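Leucine aminopeptidase (Parabacteroides distasonis, PDB 3TC8) binds a zinc ion and is probably an M28-family exopeptidase, with likely aminopeptidase or glutaminyl-peptide cyclotransferase activity. Local coordinates at residues Y28-N33 with G51-S56; A70-Y75 with F156-Y161; I86-F89 with K95-L98; L136-Q141 with Q300-V305; A207-E212 with R292-A297. All coordinates share one frame; numbering follows the deposited sequence. Where two conformers were deposited one is given.

Interaction 1. Residues Y28-N33 with G51-S56; sequences YAYVAN and GDYLAS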
# COMPACT_ATOMS: atom_id res chain seq x y z
N TYR A 28 -4.48 -13.56 -1.81
CA TYR A 28 -5.91 -13.37 -1.65
C TYR A 28 -6.36 -13.69 -0.22
O TYR A 28 -7.11 -12.94 0.40
CB TYR A 28 -6.64 -14.25 -2.66
CG TYR A 28 -8.14 -14.13 -2.64
CD1 TYR A 28 -8.92 -14.76 -1.69
CD2 TYR A 28 -8.77 -13.35 -3.60
CE1 TYR A 28 -10.33 -14.60 -1.72
CE2 TYR A 28 -10.16 -13.19 -3.63
CZ TYR A 28 -10.91 -13.79 -2.70
OH TYR A 28 -12.30 -13.63 -2.72
N ALA A 29 -5.85 -14.79 0.32
CA ALA A 29 -6.20 -15.17 1.67
C ALA A 29 -5.68 -14.15 2.67
O ALA A 29 -6.34 -13.93 3.71
CB ALA A 29 -5.68 -16.57 1.99
N TYR A 30 -4.50 -13.56 2.44
CA TYR A 30 -4.04 -12.47 3.33
C TYR A 30 -4.96 -11.27 3.28
O TYR A 30 -5.15 -10.59 4.30
CB TYR A 30 -2.60 -12.08 3.02
CG TYR A 30 -1.52 -13.02 3.45
CD1 TYR A 30 -1.50 -13.51 4.75
CD2 TYR A 30 -0.51 -13.41 2.61
CE1 TYR A 30 -0.47 -14.36 5.18
CE2 TYR A 30 0.50 -14.24 3.03
CZ TYR A 30 0.51 -14.72 4.33
OH TYR A 30 1.54 -15.55 4.72
N VAL A 31 -5.50 -10.92 2.11
CA VAL A 31 -6.50 -9.88 2.03
C VAL A 31 -7.71 -10.26 2.86
O VAL A 31 -8.22 -9.45 3.66
CB VAL A 31 -6.89 -9.53 0.56
CG1 VAL A 31 -7.88 -8.39 0.51
CG2 VAL A 31 -5.67 -9.20 -0.30
N ALA A 32 -8.22 -11.46 2.63
CA ALA A 32 -9.40 -11.93 3.35
C ALA A 32 -9.18 -11.90 4.87
O ALA A 32 -10.08 -11.56 5.64
CB ALA A 32 -9.74 -13.37 2.89
N ASN A 33 -7.98 -12.26 5.31
CA ASN A 33 -7.69 -12.30 6.74
C ASN A 33 -7.75 -10.91 7.35
O ASN A 33 -8.23 -10.76 8.47
CB ASN A 33 -6.33 -12.93 7.03
CG ASN A 33 -6.31 -14.43 6.80
OD1 ASN A 33 -7.35 -15.08 6.62
ND2 ASN A 33 -5.10 -15.00 6.75
N GLY A 51 -3.41 -5.28 13.38
CA GLY A 51 -2.02 -4.88 13.47
C GLY A 51 -1.16 -5.92 14.12
O GLY A 51 -0.05 -6.21 13.71
N ASP A 52 -1.69 -6.50 15.20
CA ASP A 52 -0.98 -7.58 15.86
C ASP A 52 -0.73 -8.78 14.93
O ASP A 52 0.35 -9.37 14.91
CB ASP A 52 -1.72 -8.07 17.11
CG ASP A 52 -1.72 -7.10 18.28
OD1 ASP A 52 -1.12 -6.03 18.20
OD2 ASP A 52 -2.33 -7.48 19.30
N TYR A 53 -1.75 -9.12 14.14
CA TYR A 53 -1.65 -10.18 13.15
C TYR A 53 -0.60 -9.87 12.07
O TYR A 53 0.23 -10.72 11.76
CB TYR A 53 -3.04 -10.38 12.53
CG TYR A 53 -3.02 -11.30 11.33
CD1 TYR A 53 -2.90 -12.67 11.46
CD2 TYR A 53 -3.06 -10.78 10.07
CE1 TYR A 53 -2.83 -13.50 10.36
CE2 TYR A 53 -2.98 -11.61 8.91
CZ TYR A 53 -2.80 -12.98 9.10
OH TYR A 53 -2.72 -13.83 8.03
N LEU A 54 -0.60 -8.65 11.55
CA LEU A 54 0.36 -8.28 10.54
C LEU A 54 1.79 -8.34 11.06
O LEU A 54 2.70 -8.83 10.40
CB LEU A 54 0.06 -6.86 10.00
CG LEU A 54 -1.25 -6.72 9.25
CD1 LEU A 54 -1.51 -5.26 8.89
CD2 LEU A 54 -1.31 -7.63 8.02
N ALA A 55 2.00 -7.84 12.28
CA ALA A 55 3.31 -7.88 12.89
C ALA A 55 3.81 -9.31 13.06
O ALA A 55 4.98 -9.63 12.81
CB ALA A 55 3.33 -7.15 14.22
N SER A 56 2.93 -10.19 13.54
CA SER A 56 3.31 -11.59 13.73
C SER A 56 3.60 -12.32 12.43
O SER A 56 4.46 -13.20 12.41
CB SER A 56 2.33 -12.33 14.64
OG SER A 56 1.12 -12.51 14.04

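Interaction 2. Residues A70-Y75 with F156-Y161; sequences AILTAY and FDAEDY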
# COMPACT_ATOMS: atom_id res chain seq x y z
N ALA A 70 2.50 5.96 17.51
CA ALA A 70 2.48 7.40 17.67
C ALA A 70 1.04 7.86 17.72
O ALA A 70 0.18 7.29 17.04
CB ALA A 70 3.18 8.09 16.52
N ILE A 71 0.77 8.90 18.50
CA ILE A 71 -0.54 9.54 18.48
C ILE A 71 -0.55 10.61 17.40
O ILE A 71 0.23 11.59 17.49
CB ILE A 71 -0.89 10.12 19.86
CG1 ILE A 71 -0.63 9.09 20.95
CG2 ILE A 71 -2.35 10.57 19.88
CD1 ILE A 71 -1.57 7.90 20.80
N LEU A 72 -1.39 10.42 16.40
CA LEU A 72 -1.48 11.31 15.26
C LEU A 72 -2.78 12.04 15.36
O LEU A 72 -3.67 11.61 16.07
CB LEU A 72 -1.37 10.51 13.98
CG LEU A 72 -0.11 9.66 13.88
CD1 LEU A 72 -0.06 8.93 12.55
CD2 LEU A 72 1.21 10.48 14.12
N THR A 73 -2.89 13.19 14.72
CA THR A 73 -4.10 14.02 14.84
C THR A 73 -4.83 14.10 13.51
O THR A 73 -4.26 14.55 12.52
CB THR A 73 -3.76 15.40 15.38
OG1 THR A 73 -3.08 15.24 16.62
CG2 THR A 73 -5.02 16.27 15.52
N ALA A 74 -6.06 13.62 13.48
CA ALA A 74 -6.88 13.68 12.29
C ALA A 74 -7.41 15.08 12.05
O ALA A 74 -7.33 15.98 12.93
CB ALA A 74 -8.07 12.71 12.41
N TYR A 75 -7.98 15.27 10.87
CA TYR A 75 -8.50 16.58 10.44
C TYR A 75 -9.51 17.18 11.41
O TYR A 75 -9.64 18.40 11.47
CB TYR A 75 -9.15 16.46 9.04
CG TYR A 75 -10.48 15.75 9.09
CD1 TYR A 75 -10.57 14.34 9.13
CD2 TYR A 75 -11.65 16.48 9.18
CE1 TYR A 75 -11.78 13.73 9.29
CE2 TYR A 75 -12.86 15.85 9.34
CZ TYR A 75 -12.93 14.48 9.41
OH TYR A 75 -14.16 13.88 9.58
N PHE A 156 1.96 1.31 6.48
CA PHE A 156 1.71 2.64 7.04
C PHE A 156 0.25 2.75 7.49
O PHE A 156 -0.66 2.32 6.83
CB PHE A 156 2.03 3.72 6.02
CG PHE A 156 3.50 3.90 5.78
CD1 PHE A 156 4.31 4.43 6.75
CD2 PHE A 156 4.07 3.61 4.54
CE1 PHE A 156 5.64 4.63 6.53
CE2 PHE A 156 5.44 3.82 4.35
CZ PHE A 156 6.21 4.36 5.32
N ASP A 157 0.10 3.38 8.64
CA ASP A 157 -1.21 3.59 9.24
C ASP A 157 -1.77 4.94 8.93
O ASP A 157 -1.09 5.85 8.42
CB ASP A 157 -1.09 3.43 10.78
CG ASP A 157 -2.38 3.09 11.49
OD1 ASP A 157 -3.44 2.91 10.85
OD2 ASP A 157 -2.28 2.91 12.73
N ALA A 158 -3.06 5.07 9.16
CA ALA A 158 -3.74 6.35 9.16
C ALA A 158 -3.55 7.08 7.83
O ALA A 158 -3.45 8.32 7.81
CB ALA A 158 -3.34 7.18 10.35
N GLU A 159 -3.60 6.35 6.72
CA GLU A 159 -3.52 6.96 5.43
C GLU A 159 -4.86 7.54 4.97
O GLU A 159 -4.86 8.49 4.20
CB GLU A 159 -3.02 5.93 4.40
CG GLU A 159 -2.91 6.45 2.96
CD GLU A 159 -4.18 6.49 2.14
OE1 GLU A 159 -5.08 5.68 2.44
OE2 GLU A 159 -4.24 7.36 1.18
N ASP A 160 -5.94 6.88 5.39
CA ASP A 160 -7.24 7.07 4.73
C ASP A 160 -8.29 7.69 5.68
O ASP A 160 -9.48 7.41 5.54
CB ASP A 160 -7.74 5.76 4.13
CG ASP A 160 -8.39 5.93 2.79
OD1 ASP A 160 -8.34 7.02 2.20
OD2 ASP A 160 -8.92 4.98 2.27
N TYR A 161 -7.82 8.57 6.55
CA TYR A 161 -8.64 9.29 7.54
C TYR A 161 -8.68 10.79 7.19
O TYR A 161 -8.92 11.63 8.06
CB TYR A 161 -8.10 9.03 8.96
CG TYR A 161 -9.11 8.93 10.09
CD1 TYR A 161 -9.89 10.03 10.51
CD2 TYR A 161 -9.25 7.75 10.80
CE1 TYR A 161 -10.74 9.89 11.58
CE2 TYR A 161 -10.08 7.63 11.90
CZ TYR A 161 -10.83 8.73 12.27
OH TYR A 161 -11.65 8.60 13.38
O HOH W 1 -7.01 13.39 8.92

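Interaction 3. Residues I86-F89 with K95-L98; sequences IGSF and KRVL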
# COMPACT_ATOMS: atom_id res chain seq x y z
N ILE A 86 6.90 -2.19 10.42
CA ILE A 86 8.05 -2.30 9.55
C ILE A 86 8.70 -3.68 9.70
O ILE A 86 8.98 -4.07 10.80
CB ILE A 86 9.13 -1.23 9.86
CG1 ILE A 86 8.56 0.19 9.74
CG2 ILE A 86 10.36 -1.42 8.95
CD1 ILE A 86 8.18 0.88 10.97
N GLY A 87 8.87 -4.38 8.59
CA GLY A 87 9.62 -5.64 8.59
C GLY A 87 10.81 -5.53 7.72
O GLY A 87 10.72 -5.30 6.52
N SER A 88 11.98 -5.72 8.30
CA SER A 88 13.24 -5.54 7.57
C SER A 88 13.94 -6.88 7.38
O SER A 88 14.20 -7.62 8.36
CB SER A 88 14.18 -4.59 8.31
OG SER A 88 13.58 -3.33 8.50
N PHE A 89 14.28 -7.18 6.14
CA PHE A 89 15.05 -8.37 5.81
C PHE A 89 16.46 -7.93 5.44
O PHE A 89 16.69 -6.86 4.88
CB PHE A 89 14.41 -9.06 4.64
CG PHE A 89 13.05 -9.62 4.93
CD1 PHE A 89 12.90 -10.90 5.45
CD2 PHE A 89 11.91 -8.93 4.56
CE1 PHE A 89 11.67 -11.45 5.62
CE2 PHE A 89 10.69 -9.50 4.74
CZ PHE A 89 10.56 -10.76 5.28
N LYS A 95 22.40 -1.45 1.00
CA LYS A 95 21.62 -1.35 -0.22
C LYS A 95 20.26 -1.97 0.03
O LYS A 95 20.14 -3.15 0.38
CB LYS A 95 22.33 -2.01 -1.40
CG LYS A 95 23.76 -1.52 -1.59
CD LYS A 95 24.28 -1.83 -2.98
CE LYS A 95 25.80 -1.93 -3.02
NZ LYS A 95 26.26 -3.27 -2.50
N ARG A 96 19.24 -1.13 -0.10
CA ARG A 96 17.88 -1.49 0.32
C ARG A 96 16.84 -1.02 -0.67
O ARG A 96 17.06 -0.07 -1.41
CB ARG A 96 17.57 -0.89 1.68
CG ARG A 96 18.69 -1.11 2.66
CD ARG A 96 18.27 -0.91 4.10
NE ARG A 96 17.27 -1.88 4.57
CZ ARG A 96 17.54 -3.14 4.82
NH1 ARG A 96 18.80 -3.62 4.78
NH2 ARG A 96 16.56 -3.96 5.21
N VAL A 97 15.72 -1.74 -0.69
CA VAL A 97 14.53 -1.34 -1.39
C VAL A 97 13.38 -1.31 -0.40
O VAL A 97 13.24 -2.20 0.43
CB VAL A 97 14.21 -2.29 -2.55
CG1 VAL A 97 12.84 -2.02 -3.14
CG2 VAL A 97 15.30 -2.15 -3.62
N LEU A 98 12.57 -0.25 -0.46
CA LEU A 98 11.40 -0.04 0.34
C LEU A 98 10.14 -0.44 -0.42
O LEU A 98 9.89 0.10 -1.48
CB LEU A 98 11.34 1.43 0.74
CG LEU A 98 10.09 1.87 1.50
CD1 LEU A 98 9.93 1.19 2.80
CD2 LEU A 98 10.07 3.41 1.64

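Interaction 4. Residues L136-Q141 with Q300-V305; sequences LEIARQ and QTVLEV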
# COMPACT_ATOMS: atom_id res chain seq x y z
N LEU A 136 2.52 -9.07 1.98
CA LEU A 136 2.71 -10.21 2.83
C LEU A 136 3.18 -11.41 2.04
O LEU A 136 4.07 -12.12 2.49
CB LEU A 136 1.45 -10.57 3.64
CG LEU A 136 1.10 -9.61 4.79
CD1 LEU A 136 -0.33 -9.94 5.26
CD2 LEU A 136 2.09 -9.77 5.96
N GLU A 137 2.59 -11.65 0.88
CA GLU A 137 3.02 -12.78 0.07
C GLU A 137 4.43 -12.57 -0.47
O GLU A 137 5.25 -13.50 -0.49
CB GLU A 137 2.01 -13.04 -1.02
CG GLU A 137 2.42 -14.10 -2.02
CD GLU A 137 2.74 -15.46 -1.42
OE1 GLU A 137 2.32 -15.75 -0.27
OE2 GLU A 137 3.36 -16.31 -2.14
N ILE A 138 4.77 -11.35 -0.88
CA ILE A 138 6.13 -11.00 -1.29
C ILE A 138 7.11 -11.26 -0.15
O ILE A 138 8.14 -11.89 -0.32
CB ILE A 138 6.18 -9.55 -1.81
CG1 ILE A 138 5.51 -9.45 -3.17
CG2 ILE A 138 7.63 -9.01 -1.85
CD1 ILE A 138 5.09 -8.08 -3.56
N ALA A 139 6.74 -10.82 1.06
CA ALA A 139 7.59 -10.98 2.21
C ALA A 139 7.75 -12.47 2.57
O ALA A 139 8.83 -12.91 2.99
CB ALA A 139 6.98 -10.19 3.40
N ARG A 140 6.69 -13.26 2.39
CA ARG A 140 6.78 -14.68 2.61
C ARG A 140 7.82 -15.31 1.71
O ARG A 140 8.65 -16.14 2.11
CB ARG A 140 5.42 -15.36 2.42
CG ARG A 140 5.40 -16.81 2.85
CD ARG A 140 4.02 -17.45 2.78
NE ARG A 140 3.59 -17.67 1.39
CZ ARG A 140 3.66 -18.82 0.76
NH1 ARG A 140 4.08 -19.94 1.33
NH2 ARG A 140 3.28 -18.84 -0.49
N GLN A 141 7.84 -14.89 0.45
CA GLN A 141 8.83 -15.38 -0.50
C GLN A 141 10.24 -14.90 -0.17
O GLN A 141 11.20 -15.67 -0.24
CB GLN A 141 8.47 -14.97 -1.90
CG GLN A 141 7.15 -15.59 -2.42
CD GLN A 141 7.11 -17.07 -2.39
OE1 GLN A 141 8.14 -17.75 -2.62
NE2 GLN A 141 5.94 -17.64 -2.09
N GLN A 300 3.94 -10.56 -8.85
CA GLN A 300 5.02 -11.20 -9.58
C GLN A 300 5.93 -10.16 -10.21
O GLN A 300 7.15 -10.38 -10.28
CB GLN A 300 4.45 -12.17 -10.63
CG GLN A 300 5.53 -13.11 -11.18
CD GLN A 300 6.07 -14.02 -10.12
OE1 GLN A 300 5.29 -14.67 -9.42
NE2 GLN A 300 7.38 -14.06 -9.93
N THR A 301 5.37 -9.07 -10.69
CA THR A 301 6.19 -7.98 -11.25
C THR A 301 7.13 -7.43 -10.20
O THR A 301 8.33 -7.22 -10.46
CB THR A 301 5.30 -6.89 -11.88
OG1 THR A 301 4.55 -7.45 -12.95
CG2 THR A 301 6.10 -5.69 -12.37
N VAL A 302 6.64 -7.19 -8.96
CA VAL A 302 7.50 -6.67 -7.95
C VAL A 302 8.62 -7.67 -7.64
O VAL A 302 9.78 -7.29 -7.45
CB VAL A 302 6.70 -6.27 -6.67
CG1 VAL A 302 7.63 -5.96 -5.54
CG2 VAL A 302 5.78 -5.09 -6.97
N LEU A 303 8.30 -8.96 -7.51
CA LEU A 303 9.35 -9.94 -7.27
C LEU A 303 10.42 -9.90 -8.36
O LEU A 303 11.60 -9.97 -8.11
CB LEU A 303 8.76 -11.36 -7.18
CG LEU A 303 7.95 -11.65 -5.92
CD1 LEU A 303 7.34 -13.04 -6.00
CD2 LEU A 303 8.78 -11.53 -4.66
N GLU A 304 9.97 -9.88 -9.60
CA GLU A 304 10.92 -9.83 -10.73
C GLU A 304 11.89 -8.66 -10.62
O GLU A 304 13.07 -8.82 -10.87
CB GLU A 304 10.16 -9.80 -12.04
CG GLU A 304 11.06 -9.84 -13.30
CD GLU A 304 11.69 -11.21 -13.54
OE1 GLU A 304 11.14 -12.24 -13.08
OE2 GLU A 304 12.72 -11.29 -14.26
N VAL A 305 11.38 -7.50 -10.23
CA VAL A 305 12.15 -6.32 -10.13
C VAL A 305 13.17 -6.39 -8.98
O VAL A 305 14.38 -6.06 -9.13
CB VAL A 305 11.18 -5.14 -10.00
CG1 VAL A 305 11.92 -3.86 -9.63
CG2 VAL A 305 10.41 -4.99 -11.30

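Interaction 5. Residues A207-E212 with R292-A297; sequences ATFFKE and RETLKA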
# COMPACT_ATOMS: atom_id res chain seq x y z
N ALA A 207 -8.00 -4.35 -12.97
CA ALA A 207 -7.33 -3.11 -12.59
C ALA A 207 -6.41 -2.66 -13.73
O ALA A 207 -5.83 -3.48 -14.46
CB ALA A 207 -6.51 -3.29 -11.32
N THR A 208 -6.20 -1.35 -13.81
CA THR A 208 -5.30 -0.75 -14.77
C THR A 208 -4.35 0.19 -14.05
O THR A 208 -4.77 1.21 -13.52
CB THR A 208 -6.08 -0.04 -15.88
OG1 THR A 208 -7.01 0.90 -15.35
CG2 THR A 208 -6.81 -1.02 -16.77
N PHE A 209 -3.06 -0.17 -14.07
CA PHE A 209 -2.02 0.60 -13.45
C PHE A 209 -1.34 1.46 -14.51
O PHE A 209 -0.65 0.94 -15.40
CB PHE A 209 -0.97 -0.31 -12.79
CG PHE A 209 -1.56 -1.41 -11.93
CD1 PHE A 209 -2.54 -1.18 -10.99
CD2 PHE A 209 -1.09 -2.72 -12.05
CE1 PHE A 209 -3.06 -2.18 -10.20
CE2 PHE A 209 -1.59 -3.73 -11.25
CZ PHE A 209 -2.57 -3.48 -10.34
N PHE A 210 -1.57 2.78 -14.44
CA PHE A 210 -0.93 3.71 -15.35
C PHE A 210 0.32 4.27 -14.67
O PHE A 210 0.57 4.11 -13.48
CB PHE A 210 -1.92 4.85 -15.68
CG PHE A 210 -3.02 4.48 -16.64
CD1 PHE A 210 -4.11 3.72 -16.24
CD2 PHE A 210 -2.93 4.89 -17.94
CE1 PHE A 210 -5.09 3.41 -17.13
CE2 PHE A 210 -3.93 4.55 -18.85
CZ PHE A 210 -5.00 3.83 -18.44
N LYS A 211 1.15 4.91 -15.49
CA LYS A 211 2.38 5.51 -14.96
C LYS A 211 1.99 6.83 -14.26
O LYS A 211 1.62 7.83 -14.92
CB LYS A 211 3.38 5.74 -16.08
CG LYS A 211 3.77 4.46 -16.80
CD LYS A 211 4.75 4.72 -17.90
CE LYS A 211 5.04 3.54 -18.73
NZ LYS A 211 5.98 3.92 -19.85
N GLU A 212 2.00 6.82 -12.93
CA GLU A 212 1.45 7.94 -12.18
C GLU A 212 2.40 9.14 -12.21
O GLU A 212 3.60 8.98 -12.24
CB GLU A 212 1.13 7.39 -10.78
CG GLU A 212 0.45 8.34 -9.82
CD GLU A 212 1.37 9.34 -9.15
OE1 GLU A 212 2.51 8.95 -8.81
OE2 GLU A 212 0.94 10.52 -8.97
N ARG A 292 -7.51 -12.76 -7.99
CA ARG A 292 -6.22 -13.39 -7.94
C ARG A 292 -5.34 -13.01 -9.13
O ARG A 292 -4.13 -12.93 -8.98
CB ARG A 292 -6.38 -14.89 -7.83
CG ARG A 292 -6.88 -15.34 -6.52
CD ARG A 292 -7.40 -16.77 -6.57
NE ARG A 292 -7.86 -17.28 -5.27
CZ ARG A 292 -9.05 -17.06 -4.76
NH1 ARG A 292 -9.94 -16.32 -5.41
NH2 ARG A 292 -9.38 -17.61 -3.60
N GLU A 293 -5.92 -12.88 -10.31
CA GLU A 293 -5.11 -12.55 -11.48
C GLU A 293 -4.50 -11.16 -11.34
O GLU A 293 -3.35 -10.94 -11.73
CB GLU A 293 -5.91 -12.74 -12.77
CG GLU A 293 -6.08 -14.20 -13.23
CD GLU A 293 -6.71 -15.13 -12.20
OE1 GLU A 293 -5.99 -16.02 -11.65
OE2 GLU A 293 -7.93 -15.01 -11.96
N THR A 294 -5.26 -10.19 -10.80
CA THR A 294 -4.69 -8.87 -10.59
C THR A 294 -3.56 -8.92 -9.57
O THR A 294 -2.49 -8.35 -9.76
CB THR A 294 -5.77 -7.88 -10.12
OG1 THR A 294 -6.84 -7.95 -11.05
CG2 THR A 294 -5.24 -6.48 -10.01
N LEU A 295 -3.82 -9.58 -8.42
CA LEU A 295 -2.79 -9.69 -7.41
C LEU A 295 -1.53 -10.34 -7.97
O LEU A 295 -0.44 -9.91 -7.64
CB LEU A 295 -3.34 -10.49 -6.23
CG LEU A 295 -4.41 -9.84 -5.37
CD1 LEU A 295 -5.04 -10.84 -4.43
CD2 LEU A 295 -3.86 -8.63 -4.57
N LYS A 296 -1.69 -11.39 -8.77
CA LYS A 296 -0.55 -12.07 -9.38
C LYS A 296 0.26 -11.11 -10.23
O LYS A 296 1.50 -11.11 -10.18
CB LYS A 296 -1.05 -13.25 -10.21
CG LYS A 296 0.06 -14.03 -10.92
CD LYS A 296 1.07 -14.66 -10.00
CE LYS A 296 1.92 -15.66 -10.73
NZ LYS A 296 3.01 -16.23 -9.90
N ALA A 297 -0.41 -10.33 -11.07
CA ALA A 297 0.30 -9.42 -11.97
C ALA A 297 1.13 -8.42 -11.16
O ALA A 297 2.30 -8.18 -11.46
CB ALA A 297 -0.68 -8.69 -12.87

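Interaction 1. Residues Y28-N33 with G51-S56
The hydroxyl oxygen of Tyr53 is held by Asn33. Asn33 ND2 donates to Tyr53 OH at 2.9 Å, with an N-H...O angle of 152°. The bond is fairly straight, but the oxygen lies somewhat out of the amide plane of Asn33. The amide and the phenol ring stand almost perpendicular, 87° apart, and the two side chains cross at about a right angle. Asn33 CB adds a looser contact, 3.9 Å from Tyr53 OH.

The same hydroxyl also meets Tyr30. Tyr53 OH lies at the edge of the Tyr30 ring and in its plane, with Tyr30 CD1 at 3.5 Å and Tyr30 CE1 at 3.7 Å. This is a polar atom against ring C-H groups, not a stack, and the two side chains again cross at about a right angle. Tyr53 can span the gap because its CG is anti to the backbone N (chi1 171°), which carries the ring out from helix 45-60. The polar end of Tyr30 is engaged elsewhere: its OH hydrogen-bonds Glu57, one turn further along that same helix. Two tyrosines therefore tie the helices in opposite senses, one reaching out from each.

The contact is small and only partly buried, and it lies away from the zinc site. It joins helix 24-36 to helix 45-60. Helix 125-144 packs against both, meeting Tyr30 and Leu54 through Leu136. Asp52 turns to the sheet instead and forms a salt bridge with Arg83 of strand 79-89.

Interaction 2. Residues A70-Y75 with F156-Y161
The ring of Tyr161 lies against the methyl group of Ala74. The touching is done by its CD1 and CE1 atoms, which approach Ala74 CB at 3.8 and 4.0 Å. Tyr75 also approaches CD1: Tyr75 CE1 is 4.3 Å from Tyr161 CD1, at the ring edge and near the ring plane. The two tyrosines are therefore not stacked face to face.

Tyr75 also turns an edge to the backbone. Its CD1 is 3.3 Å from the carbonyl oxygen of Tyr161, which lies near the Tyr75 ring plane. CG of Tyr75 sits between its backbone N and carbonyl carbon (chi1 74°), which sets the ring beside this carbonyl. A water completes the link. It accepts from Tyr75 N at 2.9 Å and donates to Tyr161 O at 2.7 Å, and it too sits at the edge of the Tyr75 ring. The hydroxyl groups of Tyr75 and Tyr108 share a hydrogen bond, which anchors the far end of the ring.

Further back, Leu72 CD1 rests on Ala158 CB at 4.3 Å. Ala158 takes the left-handed helical backbone conformation (phi 57°, psi 40°). Leu72 is also covered by Leu177 and Phe181 of helix 177-184.

Asp160, in this loop, binds the zinc ion together with Asp127 and His281. A metal ligand carried on a loop just after a strand of the central sheet is characteristic of M28 zinc exopeptidases. Here the edge strand 64-73 and the turn after it pack against that loop.

Interaction 3. Residues I86-F89 with K95-L98
Arg96 reaches across the central mixed sheet to the carbonyl of Phe89. Strands 79-89 and 96-102 run antiparallel but are not neighbours. Strand 150-156 lies between them, and the closest CA atoms of the two segments are still more than 9 Å apart. Side chain and carbonyl must bridge the gap.

The tight part is one hydrogen bond. Arg96 NH2 donates to Phe89 O at 2.9 Å with an N-H...O angle of 150°. The nitrogen approaches tilted 33° from the carbonyl plane, and the oxygen is itself somewhat out of the guanidinium plane. The Arg96 chain is bent at its third torsion (chi3 65°), which folds the guanidinium over strand 150-156. There NE forms a salt bridge with Asp152 of the intervening strand. NH1 turns to the connecting loop and bonds the carbonyls of Asp90 and Asn93. One buried cation thus joins both strands, the strand between and the turn. Asp152 would probably help to hold its charge.

The rest is looser. The Phe89 ring leads away from Arg96 and packs on Ala139 and Ile142 of helix 125-144, so only its backbone serves this contact. A leucine in place of Arg96 would probably leave Asp152 without its charged mate and the carbonyls of Phe89, Asp90 and Asn93 without this donor, in a buried position.

Beside the bond, Ser88 CB only brushes the guanidinium group, 4.0 Å from Arg96 NH2.

Interaction 4. Residues L136-Q141 with Q300-V305
This is a buried apolar helix-helix contact in the helical layer beside the central sheet of the M28 fold. Helix 125-144 meets the C-terminal helix 292-308. The axes of 136-141 and 300-305 come within 10.4 Å of each other. The N-to-C directions of these segments differ by 39°, so they run roughly the same way with a crossing angle of -39°.

Ile138 carries most of the packing, and its two branches do different work. The long branch lies beside the backbone N (chi1 -73°) and then runs on extended. Its end, CD1, reaches Val302, lying 3.9 Å from Val302 CG1 and equally near Val302 CB. The two side chains cross at about a right angle. The short branch faces the next residue: Ile138 CG2 is 3.9 Å from Leu303 CD2. Here the side chains slide past each other in opposite directions. An alanine in place of Ile138 would probably open a gap against Val302 and Leu303 and weaken the hold between the helices.

The polar face of helix 125-144 is turned elsewhere. Glu137 is gripped side-on by Arg140, whose NE meets OE1 at 2.8 Å and whose NH2 meets OE2 at 3.0 Å. Ser26 OG and Asn23 N, near the start of helix 24-36, also bond this carboxylate. Such a collection of donors would probably favour its ionised form. Gln141 belongs to both sides. Its NE2 donates to Glu137 OE2 at 2.9 Å, from above the carboxylate plane, while its CG, nearer the backbone, lies 4.4 Å from Leu303 CD1.

Interaction 5. Residues A207-E212 with R292-A297
Thr294 is the first residue of 292-297 to meet 207-212, in the opening turn of helix 292-308. Its methyl group does the touching. Thr294 CG2 lies 3.7 Å from Ala207 CB, which points toward the helix just before strand 209-211. The same methyl reaches the far end of the Phe209 ring, with Phe209 CZ at 4.0 Å. The two side chains cross at a slant. The methyl takes neither a clear face nor a clear edge of the ring.

The torsion of Thr294 explains the choice of branch. CG2 is anti to the backbone N, while OG1 lies beside that N and anti to the carbonyl carbon (chi1 -53°). The methyl is thereby given to Ala207 and Phe209, and the hydroxyl bonds the carbonyl of Gly204.

Leu295 points away from the strand. Lys296 is held on another side of the helix by a salt bridge to Asp21. Ala297, one turn after Thr294, points back toward the strand, but its CB stays 5.3 Å from Phe209 CE2. Tyr238 touches both Thr294 and Ala297.

Strand 209-211 pairs with strand 239-240, and the C-terminal helix covers its start. The chemistry is that of a small buried apolar contact between a helix and the start of a short strand. Methyl groups and a ring end meet, and the one polar group of Thr294 is satisfied by a neighbouring carbonyl.

In the fold
From the N terminus, interaction 1 comes first and closes a short loop between helices 24-36 and 45-60. Interaction 2 then opens on strand 64-73 and closes far along, in the zinc-ligand loop after strand 150-156. Interaction 3 lies wholly within that span and links two strands of the same sheet. Interaction 4 begins within it too but ends on the C-terminal helix, so it crosses interaction 2. Interaction 5 falls within the span of interaction 4 and uses the same last helix. Helix 125-144, which carries one side of interaction 4, also packs on interactions 1 and 3. Tyr28 meets Arg292, joining interactions 1 and 5.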